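Local atomic coordinates of probable starch synthase 4, chloroplastic/amyloplastic (Arabidopsis thaliana, PDB entry 6GNE), a protein that belongs to the starch synthase family and adopts the two-domain GT-B fold, with bound adenosine-5'-diphosphate and glycan. Residues 125-130 with 155-160; 137-142 with 164-168; 300-306 with 366-372; 328-332 with 359-363. All coordinates share one frame; numbering follows the deposited sequence.

Contact 1. Residues 125-130 with 155-160; sequences SRAALE and LYWDLY. With GLC (alpha-D-glucopyranose), chain D.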
loop_
_atom_site.group_PDB
_atom_site.type_symbol
_atom_site.label_atom_id
_atom_site.label_comp_id
_atom_site.label_asym_id
_atom_site.label_seq_id
_atom_site.Cartn_x
_atom_site.Cartn_y
_atom_site.Cartn_z
ATOM N N SER A 125 -17.657 -8.123 2.786
ATOM C CA SER A 125 -17.204 -9.267 1.984
ATOM C C SER A 125 -18.380 -10.090 1.515
ATOM O O SER A 125 -18.418 -10.489 0.359
ATOM C CB SER A 125 -16.247 -10.163 2.779
ATOM O OG SER A 125 -15.035 -9.496 3.088
ATOM N N ARG A 126 -19.341 -10.326 2.404
ATOM C CA ARG A 126 -20.550 -11.070 2.050
ATOM C C ARG A 126 -21.365 -10.305 1.019
ATOM O O ARG A 126 -21.666 -10.840 -0.048
ATOM C CB ARG A 126 -21.420 -11.357 3.278
ATOM C CG ARG A 126 -22.675 -12.171 3.001
ATOM C CD ARG A 126 -22.302 -13.567 2.524
ATOM N NE ARG A 126 -23.428 -14.315 1.954
ATOM C CZ ARG A 126 -24.178 -15.204 2.593
ATOM N NH1 ARG A 126 -24.030 -15.458 3.895
ATOM N NH2 ARG A 126 -25.137 -15.819 1.921
ATOM N N ALA A 127 -21.691 -9.054 1.336
ATOM C CA ALA A 127 -22.451 -8.202 0.435
ATOM C C ALA A 127 -21.801 -8.068 -0.934
ATOM O O ALA A 127 -22.513 -7.981 -1.929
ATOM C CB ALA A 127 -22.672 -6.831 1.060
ATOM N N ALA A 128 -20.464 -8.067 -0.999
ATOM C CA ALA A 128 -19.759 -7.975 -2.290
ATOM C C ALA A 128 -20.032 -9.163 -3.204
ATOM O O ALA A 128 -20.318 -9.005 -4.396
ATOM C CB ALA A 128 -18.267 -7.820 -2.079
ATOM N N LEU A 129 -19.938 -10.352 -2.643
ATOM C CA LEU A 129 -20.298 -11.578 -3.376
ATOM C C LEU A 129 -21.775 -11.626 -3.775
ATOM O O LEU A 129 -22.110 -12.060 -4.874
ATOM C CB LEU A 129 -19.936 -12.822 -2.555
ATOM C CG LEU A 129 -18.429 -13.038 -2.469
ATOM C CD1 LEU A 129 -18.117 -14.137 -1.472
ATOM C CD2 LEU A 129 -17.840 -13.313 -3.854
ATOM N N GLU A 130 -22.631 -11.164 -2.874
ATOM C CA GLU A 130 -24.068 -11.057 -3.122
ATOM C C GLU A 130 -24.368 -10.122 -4.297
ATOM O O GLU A 130 -25.146 -10.457 -5.149
ATOM C CB GLU A 130 -24.761 -10.576 -1.842
ATOM C CG GLU A 130 -26.226 -10.912 -1.729
ATOM C CD GLU A 130 -26.477 -12.390 -1.748
ATOM O OE1 GLU A 130 -27.000 -12.877 -2.764
ATOM O OE2 GLU A 130 -26.134 -13.074 -0.732
ATOM N N LEU A 155 -16.156 -17.863 1.820
ATOM C CA LEU A 155 -17.517 -17.525 1.402
ATOM C C LEU A 155 -17.831 -17.998 -0.014
ATOM O O LEU A 155 -18.856 -18.682 -0.239
ATOM C CB LEU A 155 -17.791 -16.026 1.537
ATOM C CG LEU A 155 -18.052 -15.545 2.979
ATOM C CD1 LEU A 155 -18.034 -14.032 3.100
ATOM C CD2 LEU A 155 -19.376 -16.069 3.496
ATOM N N TYR A 156 -16.933 -17.693 -0.951
ATOM C CA TYR A 156 -17.135 -18.079 -2.350
ATOM C C TYR A 156 -17.334 -19.583 -2.501
ATOM O O TYR A 156 -18.294 -20.010 -3.131
ATOM C CB TYR A 156 -15.968 -17.623 -3.229
ATOM C CG TYR A 156 -16.158 -17.948 -4.694
ATOM C CD1 TYR A 156 -17.060 -17.241 -5.461
ATOM C CD2 TYR A 156 -15.437 -18.966 -5.309
ATOM C CE1 TYR A 156 -17.227 -17.525 -6.813
ATOM C CE2 TYR A 156 -15.588 -19.259 -6.657
ATOM C CZ TYR A 156 -16.481 -18.538 -7.405
ATOM O OH TYR A 156 -16.657 -18.823 -8.736
ATOM N N TRP A 157 -16.435 -20.367 -1.901
ATOM C CA TRP A 157 -16.460 -21.820 -2.058
ATOM C C TRP A 157 -17.604 -22.484 -1.284
ATOM O O TRP A 157 -18.234 -23.399 -1.791
ATOM C CB TRP A 157 -15.096 -22.435 -1.699
ATOM C CG TRP A 157 -14.043 -22.030 -2.681
ATOM C CD1 TRP A 157 -12.934 -21.319 -2.422
ATOM C CD2 TRP A 157 -14.029 -22.287 -4.098
ATOM N NE1 TRP A 157 -12.218 -21.102 -3.581
ATOM C CE2 TRP A 157 -12.879 -21.680 -4.625
ATOM C CE3 TRP A 157 -14.880 -22.992 -4.970
ATOM C CZ2 TRP A 157 -12.539 -21.745 -5.984
ATOM C CZ3 TRP A 157 -14.549 -23.056 -6.327
ATOM C CH2 TRP A 157 -13.378 -22.439 -6.813
ATOM N N ASP A 158 -17.886 -22.000 -0.082
ATOM C CA ASP A 158 -18.912 -22.600 0.763
ATOM C C ASP A 158 -20.331 -22.169 0.394
ATOM O O ASP A 158 -21.236 -22.985 0.439
ATOM C CB ASP A 158 -18.573 -22.360 2.243
ATOM C CG ASP A 158 -17.346 -23.172 2.717
ATOM O OD1 ASP A 158 -16.637 -23.837 1.907
ATOM O OD2 ASP A 158 -17.087 -23.133 3.943
ATOM N N LEU A 159 -20.522 -20.931 -0.058
ATOM C CA LEU A 159 -21.884 -20.414 -0.306
ATOM C C LEU A 159 -22.241 -19.898 -1.715
ATOM O O LEU A 159 -23.440 -19.696 -1.992
ATOM C CB LEU A 159 -22.191 -19.330 0.720
ATOM C CG LEU A 159 -22.076 -19.746 2.200
ATOM C CD1 LEU A 159 -22.193 -18.547 3.136
ATOM C CD2 LEU A 159 -23.082 -20.837 2.569
ATOM N N TYR A 160 -21.262 -19.685 -2.598
ATOM C CA TYR A 160 -21.550 -19.059 -3.901
ATOM C C TYR A 160 -21.238 -19.877 -5.159
ATOM O O TYR A 160 -21.963 -19.744 -6.152
ATOM C CB TYR A 160 -20.899 -17.682 -3.982
ATOM C CG TYR A 160 -21.600 -16.674 -3.104
ATOM C CD1 TYR A 160 -21.353 -16.634 -1.734
ATOM C CD2 TYR A 160 -22.529 -15.774 -3.632
ATOM C CE1 TYR A 160 -22.007 -15.729 -0.915
ATOM C CE2 TYR A 160 -23.172 -14.844 -2.816
ATOM C CZ TYR A 160 -22.905 -14.835 -1.459
ATOM O OH TYR A 160 -23.535 -13.942 -0.645
HETATM C C1 GLC D . -11.943 -26.036 -6.230
HETATM C C2 GLC D . -10.701 -25.315 -5.714
HETATM C C3 GLC D . -10.459 -25.650 -4.240
HETATM C C4 GLC D . -11.722 -25.466 -3.417
HETATM C C5 GLC D . -12.922 -26.192 -4.010
HETATM C C6 GLC D . -14.199 -25.929 -3.198
HETATM O O1 GLC D . -11.662 -27.446 -6.326
HETATM O O2 GLC D . -9.589 -25.719 -6.521
HETATM O O3 GLC D . -9.449 -24.824 -3.663
HETATM O O4 GLC D . -11.487 -26.042 -2.150
HETATM O O5 GLC D . -13.076 -25.782 -5.378
HETATM O O6 GLC D . -14.677 -27.119 -2.547
#

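Contact 2. Residues 137-142 with 164-168; sequences KKPDII and GLDSA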
loop_
_atom_site.group_PDB
_atom_site.type_symbol
_atom_site.label_atom_id
_atom_site.label_comp_id
_atom_site.label_asym_id
_atom_site.label_seq_id
_atom_site.Cartn_x
_atom_site.Cartn_y
_atom_site.Cartn_z
ATOM N N LYS A 137 -23.249 -11.630 -12.723
ATOM C CA LYS A 137 -21.894 -11.455 -13.222
ATOM C C LYS A 137 -21.140 -12.782 -13.100
ATOM O O LYS A 137 -21.306 -13.509 -12.118
ATOM C CB LYS A 137 -21.166 -10.351 -12.447
ATOM C CG LYS A 137 -21.691 -8.930 -12.652
ATOM C CD LYS A 137 -21.830 -8.562 -14.123
ATOM C CE LYS A 137 -21.779 -7.036 -14.316
ATOM N NZ LYS A 137 -22.210 -6.625 -15.678
ATOM N N LYS A 138 -20.327 -13.091 -14.102
ATOM C CA LYS A 138 -19.578 -14.338 -14.130
ATOM C C LYS A 138 -18.101 -14.049 -14.347
ATOM O O LYS A 138 -17.590 -14.252 -15.452
ATOM C CB LYS A 138 -20.119 -15.247 -15.234
ATOM C CG LYS A 138 -21.566 -15.648 -15.014
ATOM C CD LYS A 138 -21.905 -16.954 -15.721
ATOM C CE LYS A 138 -23.195 -17.574 -15.202
ATOM N NZ LYS A 138 -23.232 -17.703 -13.712
ATOM N N PRO A 139 -17.413 -13.561 -13.294
ATOM C CA PRO A 139 -15.985 -13.279 -13.434
ATOM C C PRO A 139 -15.122 -14.537 -13.515
ATOM O O PRO A 139 -15.429 -15.552 -12.903
ATOM C CB PRO A 139 -15.654 -12.453 -12.172
ATOM C CG PRO A 139 -16.700 -12.837 -11.193
ATOM C CD PRO A 139 -17.935 -13.110 -11.985
ATOM N N ASP A 140 -14.054 -14.427 -14.285
ATOM C CA ASP A 140 -13.038 -15.444 -14.373
ATOM C C ASP A 140 -12.149 -15.437 -13.136
ATOM O O ASP A 140 -11.703 -16.501 -12.713
ATOM C CB ASP A 140 -12.152 -15.203 -15.597
ATOM C CG ASP A 140 -12.933 -15.186 -16.915
ATOM O OD1 ASP A 140 -13.545 -16.214 -17.298
ATOM O OD2 ASP A 140 -12.897 -14.127 -17.579
ATOM N N ILE A 141 -11.856 -14.227 -12.604
ATOM C CA ILE A 141 -10.974 -14.007 -11.432
ATOM C C ILE A 141 -11.662 -13.087 -10.464
ATOM O O ILE A 141 -12.164 -12.053 -10.852
ATOM C CB ILE A 141 -9.651 -13.311 -11.810
ATOM C CG1 ILE A 141 -8.803 -14.167 -12.753
ATOM C CG2 ILE A 141 -8.838 -12.936 -10.561
ATOM C CD1 ILE A 141 -8.192 -15.426 -12.146
ATOM N N ILE A 142 -11.675 -13.462 -9.197
ATOM C CA ILE A 142 -12.015 -12.557 -8.108
ATOM C C ILE A 142 -10.723 -12.447 -7.287
ATOM O O ILE A 142 -10.173 -13.469 -6.790
ATOM C CB ILE A 142 -13.240 -13.027 -7.260
ATOM C CG1 ILE A 142 -14.502 -13.037 -8.128
ATOM C CG2 ILE A 142 -13.479 -12.110 -6.069
ATOM C CD1 ILE A 142 -15.662 -13.808 -7.534
ATOM N N GLY A 164 -24.729 -21.127 -8.213
ATOM C CA GLY A 164 -24.641 -20.575 -9.578
ATOM C C GLY A 164 -23.389 -19.767 -9.894
ATOM O O GLY A 164 -23.025 -19.671 -11.060
ATOM N N LEU A 165 -22.736 -19.188 -8.877
ATOM C CA LEU A 165 -21.463 -18.414 -9.048
ATOM C C LEU A 165 -20.220 -19.352 -8.839
ATOM O O LEU A 165 -19.608 -19.360 -7.767
ATOM C CB LEU A 165 -21.451 -17.176 -8.091
ATOM C CG LEU A 165 -20.971 -15.729 -8.421
ATOM C CD1 LEU A 165 -20.647 -14.955 -7.141
ATOM C CD2 LEU A 165 -19.799 -15.665 -9.394
ATOM N N ASP A 166 -19.868 -20.125 -9.875
ATOM C CA ASP A 166 -18.735 -21.090 -9.860
ATOM C C ASP A 166 -17.745 -20.889 -11.056
ATOM O O ASP A 166 -16.903 -21.753 -11.351
ATOM C CB ASP A 166 -19.274 -22.533 -9.817
ATOM C CG ASP A 166 -20.359 -22.804 -10.885
ATOM O OD1 ASP A 166 -21.553 -22.520 -10.628
ATOM O OD2 ASP A 166 -20.017 -23.307 -11.977
ATOM N N SER A 167 -17.842 -19.724 -11.702
ATOM C CA SER A 167 -17.000 -19.346 -12.846
ATOM C C SER A 167 -15.541 -18.957 -12.469
ATOM O O SER A 167 -14.622 -19.122 -13.282
ATOM C CB SER A 167 -17.668 -18.173 -13.620
ATOM O OG SER A 167 -17.761 -16.969 -12.846
ATOM N N ALA A 168 -15.341 -18.447 -11.251
ATOM C CA ALA A 168 -14.119 -17.748 -10.898
ATOM C C ALA A 168 -13.093 -18.581 -10.153
ATOM O O ALA A 168 -13.412 -19.488 -9.412
ATOM C CB ALA A 168 -14.455 -16.517 -10.082
#

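Contact 3. Residues 300-306 with 366-372; sequences LGLSSAE and HDHVRLL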
loop_
_atom_site.group_PDB
_atom_site.type_symbol
_atom_site.label_atom_id
_atom_site.label_comp_id
_atom_site.label_asym_id
_atom_site.label_seq_id
_atom_site.Cartn_x
_atom_site.Cartn_y
_atom_site.Cartn_z
ATOM N N LEU A 300 7.145 26.821 3.175
ATOM C CA LEU A 300 7.318 26.377 4.567
ATOM C C LEU A 300 8.089 27.350 5.449
ATOM O O LEU A 300 8.054 27.203 6.656
ATOM C CB LEU A 300 8.007 25.018 4.611
ATOM C CG LEU A 300 7.220 23.890 3.947
ATOM C CD1 LEU A 300 8.028 22.610 4.001
ATOM C CD2 LEU A 300 5.833 23.682 4.548
ATOM N N GLY A 301 8.775 28.323 4.847
ATOM C CA GLY A 301 9.609 29.256 5.598
ATOM C C GLY A 301 10.982 28.712 5.934
ATOM O O GLY A 301 11.578 29.150 6.908
ATOM N N LEU A 302 11.475 27.768 5.120
ATOM C CA LEU A 302 12.845 27.269 5.215
ATOM C C LEU A 302 13.815 28.179 4.457
ATOM O O LEU A 302 13.452 28.772 3.456
ATOM C CB LEU A 302 12.944 25.879 4.633
ATOM C CG LEU A 302 12.064 24.777 5.193
ATOM C CD1 LEU A 302 12.100 23.580 4.243
ATOM C CD2 LEU A 302 12.496 24.392 6.601
ATOM N N SER A 303 15.051 28.259 4.924
ATOM C CA SER A 303 16.063 29.110 4.314
ATOM C C SER A 303 16.527 28.620 2.943
ATOM O O SER A 303 16.822 27.440 2.760
ATOM C CB SER A 303 17.276 29.218 5.233
ATOM O OG SER A 303 18.315 29.964 4.635
ATOM N N SER A 304 16.597 29.539 1.985
ATOM C CA SER A 304 17.171 29.245 0.679
ATOM C C SER A 304 18.439 30.062 0.461
ATOM O O SER A 304 18.951 30.104 -0.639
ATOM C CB SER A 304 16.131 29.450 -0.438
ATOM O OG SER A 304 15.713 30.785 -0.474
ATOM N N ALA A 305 18.967 30.668 1.521
ATOM C CA ALA A 305 20.226 31.431 1.435
ATOM C C ALA A 305 21.366 30.648 0.816
ATOM O O ALA A 305 22.140 31.224 0.065
ATOM C CB ALA A 305 20.682 31.922 2.791
ATOM N N GLU A 306 21.507 29.371 1.180
ATOM C CA GLU A 306 22.572 28.531 0.601
ATOM C C GLU A 306 22.048 27.667 -0.560
ATOM O O GLU A 306 20.944 27.096 -0.519
ATOM C CB GLU A 306 23.252 27.641 1.651
ATOM C CG GLU A 306 23.774 28.372 2.886
ATOM C CD GLU A 306 23.547 27.564 4.166
ATOM O OE1 GLU A 306 23.210 28.144 5.221
ATOM O OE2 GLU A 306 23.622 26.310 4.097
ATOM N N HIS A 366 11.923 27.192 12.397
ATOM C CA HIS A 366 13.347 26.970 12.154
ATOM C C HIS A 366 13.621 27.092 10.658
ATOM O O HIS A 366 12.777 26.749 9.812
ATOM C CB HIS A 366 13.785 25.567 12.622
ATOM C CG HIS A 366 15.260 25.426 12.830
ATOM N ND1 HIS A 366 16.071 24.745 11.953
ATOM C CD2 HIS A 366 16.073 25.885 13.812
ATOM C CE1 HIS A 366 17.318 24.783 12.382
ATOM N NE2 HIS A 366 17.344 25.452 13.520
ATOM N N ASP A 367 14.817 27.557 10.340
ATOM C CA ASP A 367 15.217 27.719 8.957
ATOM C C ASP A 367 15.379 26.416 8.159
ATOM O O ASP A 367 15.293 26.453 6.937
ATOM C CB ASP A 367 16.543 28.482 8.874
ATOM C CG ASP A 367 16.423 29.938 9.175
ATOM O OD1 ASP A 367 15.315 30.447 9.452
ATOM O OD2 ASP A 367 17.499 30.561 9.152
ATOM N N HIS A 368 15.646 25.295 8.833
ATOM C CA HIS A 368 16.075 24.057 8.179
ATOM C C HIS A 368 15.229 22.807 8.500
ATOM O O HIS A 368 15.415 21.793 7.865
ATOM C CB HIS A 368 17.557 23.798 8.512
ATOM C CG HIS A 368 18.444 24.974 8.249
ATOM N ND1 HIS A 368 19.113 25.166 7.060
ATOM C CD2 HIS A 368 18.748 26.047 9.025
ATOM C CE1 HIS A 368 19.793 26.300 7.116
ATOM N NE2 HIS A 368 19.587 26.850 8.298
ATOM N N VAL A 369 14.315 22.861 9.462
ATOM C CA VAL A 369 13.503 21.697 9.813
ATOM C C VAL A 369 12.034 22.062 9.939
ATOM O O VAL A 369 11.697 22.971 10.678
ATOM C CB VAL A 369 14.001 21.061 11.127
ATOM C CG1 VAL A 369 13.143 19.869 11.518
ATOM C CG2 VAL A 369 15.428 20.574 10.932
ATOM N N ARG A 370 11.167 21.342 9.222
ATOM C CA ARG A 370 9.717 21.501 9.387
ATOM C C ARG A 370 9.044 20.157 9.424
ATOM O O ARG A 370 9.362 19.292 8.634
ATOM C CB ARG A 370 9.114 22.365 8.284
ATOM C CG ARG A 370 7.704 22.866 8.604
ATOM C CD ARG A 370 7.638 24.075 9.545
ATOM N NE ARG A 370 8.262 25.266 8.973
ATOM C CZ ARG A 370 9.456 25.780 9.329
ATOM N NH1 ARG A 370 10.208 25.202 10.275
ATOM N NH2 ARG A 370 9.947 26.883 8.715
ATOM N N LEU A 371 8.126 19.996 10.371
ATOM C CA LEU A 371 7.371 18.757 10.568
ATOM C C LEU A 371 5.918 19.059 10.307
ATOM O O LEU A 371 5.373 19.992 10.879
ATOM C CB LEU A 371 7.534 18.254 12.006
ATOM C CG LEU A 371 8.752 17.378 12.254
ATOM C CD1 LEU A 371 10.028 18.122 11.959
ATOM C CD2 LEU A 371 8.776 16.894 13.691
ATOM N N LEU A 372 5.300 18.261 9.445
ATOM C CA LEU A 372 3.908 18.471 9.044
ATOM C C LEU A 372 3.111 17.228 9.473
ATOM O O LEU A 372 3.058 16.222 8.777
ATOM C CB LEU A 372 3.857 18.718 7.541
ATOM C CG LEU A 372 4.582 20.016 7.155
ATOM C CD1 LEU A 372 5.010 19.977 5.687
ATOM C CD2 LEU A 372 3.745 21.255 7.468
#

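Contact 4. Residues 328-332 with 359-363; sequences RHAIY and IEQQF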
loop_
_atom_site.group_PDB
_atom_site.type_symbol
_atom_site.label_atom_id
_atom_site.label_comp_id
_atom_site.label_asym_id
_atom_site.label_seq_id
_atom_site.Cartn_x
_atom_site.Cartn_y
_atom_site.Cartn_z
ATOM N N ARG A 328 13.131 9.889 13.909
ATOM C CA ARG A 328 13.475 10.881 14.912
ATOM C C ARG A 328 14.972 11.242 14.877
ATOM O O ARG A 328 15.307 12.426 14.824
ATOM C CB ARG A 328 13.115 10.382 16.285
ATOM C CG ARG A 328 13.346 11.392 17.396
ATOM C CD ARG A 328 13.339 10.771 18.764
ATOM N NE ARG A 328 12.929 11.780 19.745
ATOM C CZ ARG A 328 13.737 12.693 20.310
ATOM N NH1 ARG A 328 13.237 13.555 21.203
ATOM N NH2 ARG A 328 15.036 12.768 19.991
ATOM N N HIS A 329 15.844 10.235 14.892
ATOM C CA HIS A 329 17.283 10.455 14.858
ATOM C C HIS A 329 17.711 11.193 13.614
ATOM O O HIS A 329 18.538 12.084 13.665
ATOM C CB HIS A 329 18.064 9.142 14.958
ATOM C CG HIS A 329 19.541 9.306 14.752
ATOM N ND1 HIS A 329 20.328 10.026 15.616
ATOM C CD2 HIS A 329 20.367 8.867 13.767
ATOM C CE1 HIS A 329 21.582 10.008 15.187
ATOM N NE2 HIS A 329 21.635 9.309 14.067
ATOM N N ALA A 330 17.146 10.809 12.483
ATOM C CA ALA A 330 17.493 11.388 11.184
ATOM C C ALA A 330 17.215 12.879 11.105
ATOM O O ALA A 330 17.908 13.574 10.381
ATOM C CB ALA A 330 16.738 10.671 10.074
ATOM N N ILE A 331 16.199 13.353 11.831
ATOM C CA ILE A 331 15.911 14.759 11.844
ATOM C C ILE A 331 17.134 15.511 12.377
ATOM O O ILE A 331 17.643 16.429 11.720
ATOM C CB ILE A 331 14.667 15.098 12.681
ATOM C CG1 ILE A 331 13.402 14.596 11.988
ATOM C CG2 ILE A 331 14.532 16.612 12.892
ATOM C CD1 ILE A 331 12.192 14.496 12.914
ATOM N N TYR A 332 17.601 15.101 13.544
ATOM C CA TYR A 332 18.721 15.773 14.200
ATOM C C TYR A 332 20.036 15.564 13.478
ATOM O O TYR A 332 20.847 16.469 13.404
ATOM C CB TYR A 332 18.843 15.353 15.686
ATOM C CG TYR A 332 17.648 15.748 16.494
ATOM C CD1 TYR A 332 17.553 17.005 17.020
ATOM C CD2 TYR A 332 16.579 14.849 16.689
ATOM C CE1 TYR A 332 16.449 17.377 17.765
ATOM C CE2 TYR A 332 15.459 15.196 17.440
ATOM C CZ TYR A 332 15.396 16.469 17.981
ATOM O OH TYR A 332 14.321 16.881 18.737
ATOM N N ILE A 359 8.862 17.553 19.031
ATOM C CA ILE A 359 9.923 17.893 18.083
ATOM C C ILE A 359 9.475 19.035 17.164
ATOM O O ILE A 359 10.262 19.904 16.821
ATOM C CB ILE A 359 10.334 16.674 17.237
ATOM C CG1 ILE A 359 10.961 15.599 18.122
ATOM C CG2 ILE A 359 11.330 17.091 16.170
ATOM C CD1 ILE A 359 10.953 14.221 17.543
ATOM N N GLU A 360 8.205 19.028 16.778
ATOM C CA GLU A 360 7.696 20.026 15.866
ATOM C C GLU A 360 7.766 21.393 16.494
ATOM O O GLU A 360 8.271 22.301 15.869
ATOM C CB GLU A 360 6.272 19.671 15.402
ATOM C CG GLU A 360 5.762 20.516 14.268
ATOM C CD GLU A 360 4.375 21.082 14.521
ATOM O OE1 GLU A 360 4.303 22.317 14.820
ATOM O OE2 GLU A 360 3.387 20.294 14.456
ATOM N N GLN A 361 7.270 21.543 17.716
ATOM C CA GLN A 361 7.326 22.814 18.452
ATOM C C GLN A 361 8.731 23.390 18.606
ATOM O O GLN A 361 8.984 24.606 18.454
ATOM C CB GLN A 361 6.801 22.610 19.907
ATOM C CG GLN A 361 5.389 23.101 20.203
ATOM C CD GLN A 361 4.294 22.158 19.694
ATOM O OE1 GLN A 361 3.665 21.432 20.484
ATOM N NE2 GLN A 361 4.085 22.136 18.356
ATOM N N GLN A 362 9.640 22.474 18.935
ATOM C CA GLN A 362 11.086 22.743 18.989
ATOM C C GLN A 362 11.608 23.472 17.714
ATOM O O GLN A 362 12.519 24.312 17.795
ATOM C CB GLN A 362 11.825 21.412 19.218
ATOM C CG GLN A 362 13.162 21.512 19.933
ATOM C CD GLN A 362 13.643 20.171 20.474
ATOM O OE1 GLN A 362 13.348 19.799 21.595
ATOM N NE2 GLN A 362 14.388 19.447 19.680
ATOM N N PHE A 363 11.004 23.149 16.558
ATOM C CA PHE A 363 11.378 23.702 15.244
ATOM C C PHE A 363 10.295 24.561 14.536
ATOM O O PHE A 363 10.369 24.747 13.319
ATOM C CB PHE A 363 11.813 22.536 14.310
ATOM C CG PHE A 363 13.060 21.779 14.772
ATOM C CD1 PHE A 363 14.315 22.386 14.792
ATOM C CD2 PHE A 363 12.986 20.452 15.150
ATOM C CE1 PHE A 363 15.445 21.696 15.230
ATOM C CE2 PHE A 363 14.116 19.749 15.554
ATOM C CZ PHE A 363 15.335 20.375 15.624
#

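Contact 1. Residues 125-130 with 155-160
Leu129 and Tyr160 form the tight centre of a helix-helix packing in the N-terminal Rossmann-like domain of this GT-B protein, where the local axes of 125-130 and 155-160 cross at -58° and approach to 11.1 Å. The Tyr160 ring lies flat against Leu129: CB of Leu129 sits 3.8 Å from the Tyr160 ring centroid, almost on the ring normal, which meets the geometry of a CH-pi contact. Beside it, Leu129 CD1 packs 3.6 Å from Leu155 CB. Val152, a turn earlier in helix 152-160, adds to this apolar patch. Toward the partly exposed Glu130 and Leu159 the apolar packing thins and charged groups enter. There Leu159 CD1 rests over one face of the Arg126 guanidinium, towards its rim, 3.7 Å from Arg126 NH1, which itself bonds to Cys191 O. Farther round the same helix, Trp157 and Asp158 belong to a glycan pocket; one face of the indole carries a glucose, whose O5 is 3.2 Å from Trp157 CZ3, and Tyr156 backs the opposite face. The Tyr160 hydroxyl links the apolar centre to the charged side. It accepts from Arg126 NE at 2.6 Å, nearly straight at 163° and in the guanidinium plane, and donates to Glu130 OE2 at 2.7 Å, meeting that oxygen from above the carboxylate plane.

Contact 2. Residues 137-142 with 164-168
With chi1 of 65°, the Ser167 side chain sets OG between its own backbone N and carbonyl carbon, and from there OG donates to Pro139 O at 2.7 Å. The donor lies above the carbonyl plane, 37° out of it, so no lone pair is used squarely. A second torsion matters at the outer end: Lys138 runs out nearly straight and then bends at chi4 (-51°), bringing NZ to Gly164 O at 3.3 Å, a weak hydrogen bond at the solvent-exposed end. Between these two polar links Leu165 CD2 meets Pro139 CD at 4.1 Å, the two side chains lying about at right angles. Farther in, the methyl of Ala168 packs with CB 3.9 Å from Ile142 CD1. The backbones come together at the inner end, where Ala168 CA makes a CA-H...O contact of 3.3 Å with Asp140 O. This closeness heralds a parallel strand pair: Asp140 and Ile142 both bond through their backbones to Arg169. The contact thus closes a beta-alpha-beta crossover at the point where strands 141-145 and 169-174 start, with helices 146-150 and 152-160 in the connection. Strand 11-15 flanks 141-145 on its other edge, while Leu165 and Ile142 reach Tyr156 of helix 152-160 and Leu132 of helix 117-134.

Contact 3. Residues 300-306 with 366-372
Leu300, the last residue of helix 287-300, offers two things to strand 369-372. Its carbonyl oxygen is gripped side-on by Arg370, whose NE lies 3.0 Å and NH2 2.8 Å from Leu300 O; both nitrogens come from the same face of the carbonyl plane. Its side chain meets Leu372 tip to tip, CD2 of Leu300 4.0 Å from CD1 of Leu372. Gly301 then takes a positive phi of 82° and turns the chain out of the helix, alongside the guanidinium. Leu302 lays CD2 over one face of that guanidinium, towards its rim, and also packs on the backbone of His368 with CD2 3.7 Å from His368 C. At Ser303 the backbones join: Ser303 N donates to Asp367 O at 2.7 Å and 161°, in the carbonyl plane and on a lone pair. Ser303 OG meanwhile accepts from Ala305 N, an ST turn. Glu306 finally brings OE1 to the edge of the His368 ring, while its OE2 forms a salt bridge with Arg309. Bends at chi2 and chi3 fold Arg370 back so that NH1 and NH2 also hold His366 O of its own segment. One guanidinium therefore fastens two backbone carbonyls, and since Leu300 O ends a helix, its partial negative charge probably suits the cation, while the four bonds made by Arg370 fix the rotation of its guanidinium.

Contact 4. Residues 328-332 with 359-363
Ile359 meets three residues of helix 324-336 with its two branches. The CG1 branch serves two of them: CD1 lies over one face of the Arg328 guanidinium and 3.7 Å from Arg328 CG, a position reached because the arginine chain is extended, and CG1 comes within 3.6 Å of Tyr332 OH. CG2 faces Ile331 CD1 at 4.3 Å. Three residues on, the Gln362 side chain sets out with CG anti to the backbone N (chi1 -152°) and stretches across to the tyrosine, where NE2 lies at the ring edge, 2.7 Å from Tyr332 OH. With an N-H...O angle of 117° this hydrogen bond is weak. Phe363, at the helix end, presents the edge of its ring to Tyr332 CE1, with CZ of Phe363 3.8 Å from that atom; the planes are 52° apart and the pair is oblique. Its CE2 also touches Ile331 CG2 at 4.1 Å. Ile331 and Phe363 both pack on Val369, and Ile359 on Leu371, so the two helices rest side by side against edge strand 369-372 of the C-terminal Rossmann-like domain. Cohesion here is chiefly apolar: the bent glutamine bond and a long, weak pairing of Arg328 with Glu355 probably contribute little beside the isoleucine and ring contacts.

The four contacts form two touching pairs on opposite sides of the chain's centre, one in each Rossmann-like half of the GT-B fold. Contacts 1 and 2 have centres 11 Å apart and alternate along the sequence; Tyr156 OH, probably hydrogen-bonded to Ala168 N, joins them. Contacts 3 and 4 follow, centres 12 Å apart, with both segments of 4 lying between those of 3. They share strand 369-372, an edge strand of the six-stranded parallel sheet: Arg370 and Leu372 serve contact 3, whereas Val369 and Leu371 face the helices of contact 4. Between the pairs, centres lie 49 to 55 Å apart, so each pair belongs to the packing within one domain, and none of the four contacts bridges the two.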